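Local coordinates for Rpb7-binding protein seb1 (Schizosaccharomyces pombe 972h-, PDB 5MDT), which probably binds the C-terminal domain of RNA polymerase II through its CTD-interacting domain and, by also binding nascent RNA, drives transcription termination, at residues K49-A54 / D104-D109. Numbering follows the deposited sequence.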
loop_
_atom_site.group_PDB
_atom_site.type_symbol
_atom_site.label_atom_id
_atom_site.label_comp_id
_atom_site.label_asym_id
_atom_site.label_seq_id
_atom_site.Cartn_x
_atom_site.Cartn_y
_atom_site.Cartn_z
ATOM N N LYS A 49 3.983 -0.653 9.692
ATOM C CA LYS A 49 4.503 0.075 10.879
ATOM C C LYS A 49 4.617 1.576 10.584
ATOM O O LYS A 49 4.158 2.401 11.389
ATOM C CB LYS A 49 5.861 -0.486 11.309
ATOM C CG LYS A 49 5.681 -1.847 11.986
ATOM C CD LYS A 49 7.037 -2.544 12.277
ATOM C CE LYS A 49 7.959 -1.881 13.279
ATOM N NZ LYS A 49 7.350 -1.729 14.602
ATOM N N TYR A 50 5.121 1.924 9.401
ATOM C CA TYR A 50 5.214 3.342 9.034
ATOM C C TYR A 50 3.835 3.976 8.972
ATOM O O TYR A 50 3.630 5.030 9.580
ATOM C CB TYR A 50 5.947 3.525 7.677
ATOM C CG TYR A 50 5.862 4.963 7.181
ATOM C CD1 TYR A 50 6.610 5.974 7.778
ATOM C CD2 TYR A 50 5.005 5.313 6.136
ATOM C CE1 TYR A 50 6.507 7.304 7.356
ATOM C CE2 TYR A 50 4.868 6.647 5.731
ATOM C CZ TYR A 50 5.634 7.631 6.335
ATOM O OH TYR A 50 5.531 8.953 5.984
ATOM N N ALA A 51 2.878 3.348 8.239
ATOM C CA ALA A 51 1.534 3.946 8.095
ATOM C C ALA A 51 0.861 4.184 9.439
ATOM O O ALA A 51 0.242 5.222 9.660
ATOM C CB ALA A 51 0.661 3.056 7.241
ATOM N N LYS A 52 1.029 3.247 10.358
ATOM C CA LYS A 52 0.354 3.367 11.663
ATOM C C LYS A 52 0.990 4.445 12.537
ATOM O O LYS A 52 0.264 5.143 13.229
ATOM C CB LYS A 52 0.383 1.995 12.365
ATOM C CG LYS A 52 -0.521 0.932 11.701
ATOM C CD LYS A 52 -2.051 1.218 11.825
ATOM C CE LYS A 52 -2.557 0.924 13.215
ATOM N NZ LYS A 52 -4.005 1.276 13.403
ATOM N N ARG A 53 2.329 4.636 12.474
ATOM C CA ARG A 53 2.971 5.661 13.331
ATOM C C ARG A 53 3.018 7.040 12.709
ATOM O O ARG A 53 3.252 8.016 13.411
ATOM C CB ARG A 53 4.403 5.248 13.743
ATOM C CG ARG A 53 5.447 5.334 12.625
ATOM C CD ARG A 53 6.823 4.819 13.074
ATOM N NE ARG A 53 7.838 5.177 12.075
ATOM C CZ ARG A 53 8.368 4.333 11.196
ATOM N NH1 ARG A 53 8.081 3.042 11.240
ATOM N NH2 ARG A 53 9.252 4.775 10.302
ATOM N N ALA A 54 2.855 7.121 11.394
ATOM C CA ALA A 54 3.018 8.369 10.666
ATOM C C ALA A 54 2.097 9.496 11.105
ATOM O O ALA A 54 0.990 9.221 11.575
ATOM C CB ALA A 54 2.870 8.111 9.165
ATOM N N ASP A 104 -7.115 -3.166 4.357
ATOM C CA ASP A 104 -8.294 -2.713 5.108
ATOM C C ASP A 104 -7.887 -1.869 6.318
ATOM O O ASP A 104 -8.446 -0.786 6.510
ATOM C CB ASP A 104 -9.189 -3.889 5.549
ATOM C CG ASP A 104 -10.032 -4.521 4.460
ATOM O OD1 ASP A 104 -9.919 -4.085 3.285
ATOM O OD2 ASP A 104 -10.807 -5.451 4.777
ATOM N N SER A 105 -6.887 -2.348 7.105
ATOM C CA SER A 105 -6.384 -1.656 8.308
ATOM C C SER A 105 -5.833 -0.287 7.977
ATOM O O SER A 105 -6.125 0.671 8.704
ATOM C CB SER A 105 -5.270 -2.462 8.993
ATOM O OG SER A 105 -5.772 -3.698 9.455
ATOM N N LEU A 106 -5.006 -0.182 6.909
ATOM C CA LEU A 106 -4.432 1.099 6.543
ATOM C C LEU A 106 -5.486 2.077 6.026
ATOM O O LEU A 106 -5.401 3.267 6.348
ATOM C CB LEU A 106 -3.244 0.960 5.582
ATOM C CG LEU A 106 -2.067 0.059 6.103
ATOM C CD1 LEU A 106 -0.824 0.298 5.258
ATOM C CD2 LEU A 106 -1.767 0.297 7.598
ATOM N N VAL A 107 -6.502 1.592 5.256
ATOM C CA VAL A 107 -7.595 2.495 4.810
ATOM C C VAL A 107 -8.405 2.954 6.019
ATOM O O VAL A 107 -8.706 4.147 6.152
ATOM C CB VAL A 107 -8.463 1.903 3.667
ATOM C CG1 VAL A 107 -9.653 2.819 3.323
ATOM C CG2 VAL A 107 -7.607 1.645 2.421
ATOM N N ALA A 108 -8.727 2.019 6.937
ATOM C CA ALA A 108 -9.501 2.354 8.142
ATOM C C ALA A 108 -8.780 3.400 8.989
ATOM O O ALA A 108 -9.402 4.341 9.452
ATOM C CB ALA A 108 -9.757 1.100 8.962
ATOM N N ASP A 109 -7.463 3.261 9.145
ATOM C CA ASP A 109 -6.618 4.180 9.906
ATOM C C ASP A 109 -6.608 5.558 9.229
ATOM O O ASP A 109 -6.686 6.582 9.914
ATOM C CB ASP A 109 -5.195 3.609 9.981
ATOM C CG ASP A 109 -4.229 4.404 10.821
ATOM O OD1 ASP A 109 -4.373 4.389 12.065
ATOM O OD2 ASP A 109 -3.273 4.971 10.245
HETATM O O HOH W 1 -2.502 5.853 13.618
#
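Asp109 OD1 is gripped twice from the side of segment 49-54. A water donates to Asp109 OD1 at 2.8 Å. The same water donates to Lys52 O at 2.9 Å, tying the carboxylate to the last turn of helix 40-53. The second grip is a salt bridge from Lys52 NZ to Asp109 OD1, but at 3.4 Å its hydrogen bond is weak. Lys52 arrives by a bent route: its chain folds at both chi2 and chi3, and Lys52 CD passes 3.9 Å from Asp109 OD1 before the ammonium. Asp109 itself holds CG anti to its backbone N (chi1 -176°), which places CG on the side facing segment 49-54. Its other oxygen, OD2, has its main partner outside the two segments: Lys59 NZ forms a salt bridge with Asp109 OD2 and a hydrogen bond with Ala51 O. This shared ammonium would help to explain how two acceptors come close, Asp109 OD2 lying 3.6 Å from Ala51 O. An alanine in place of Asp109 would probably leave the ammonium groups of Lys52 and Lys59 without their shared counter-charge and the bridging water held on one side only.

One turn back along helix 92-113 from Asp109 the contact is apolar. Ala51 CB rests against both methyls at the forked end of Leu106, 3.7 Å from Leu106 CD1 and from Leu106 CD2, while Ala62 and Leu63 of helix 59-79 back Ala51 and Leu106 respectively. The axes of segments 49-53 and 104-109 approach to 10.2 Å and run at 17° to each other. These near-parallel segments of helices 40-53 and 92-113, packed with helix 59-79 beside them, are consistent with the all-helical, right-handed superhelical fold of CTD-interacting domains.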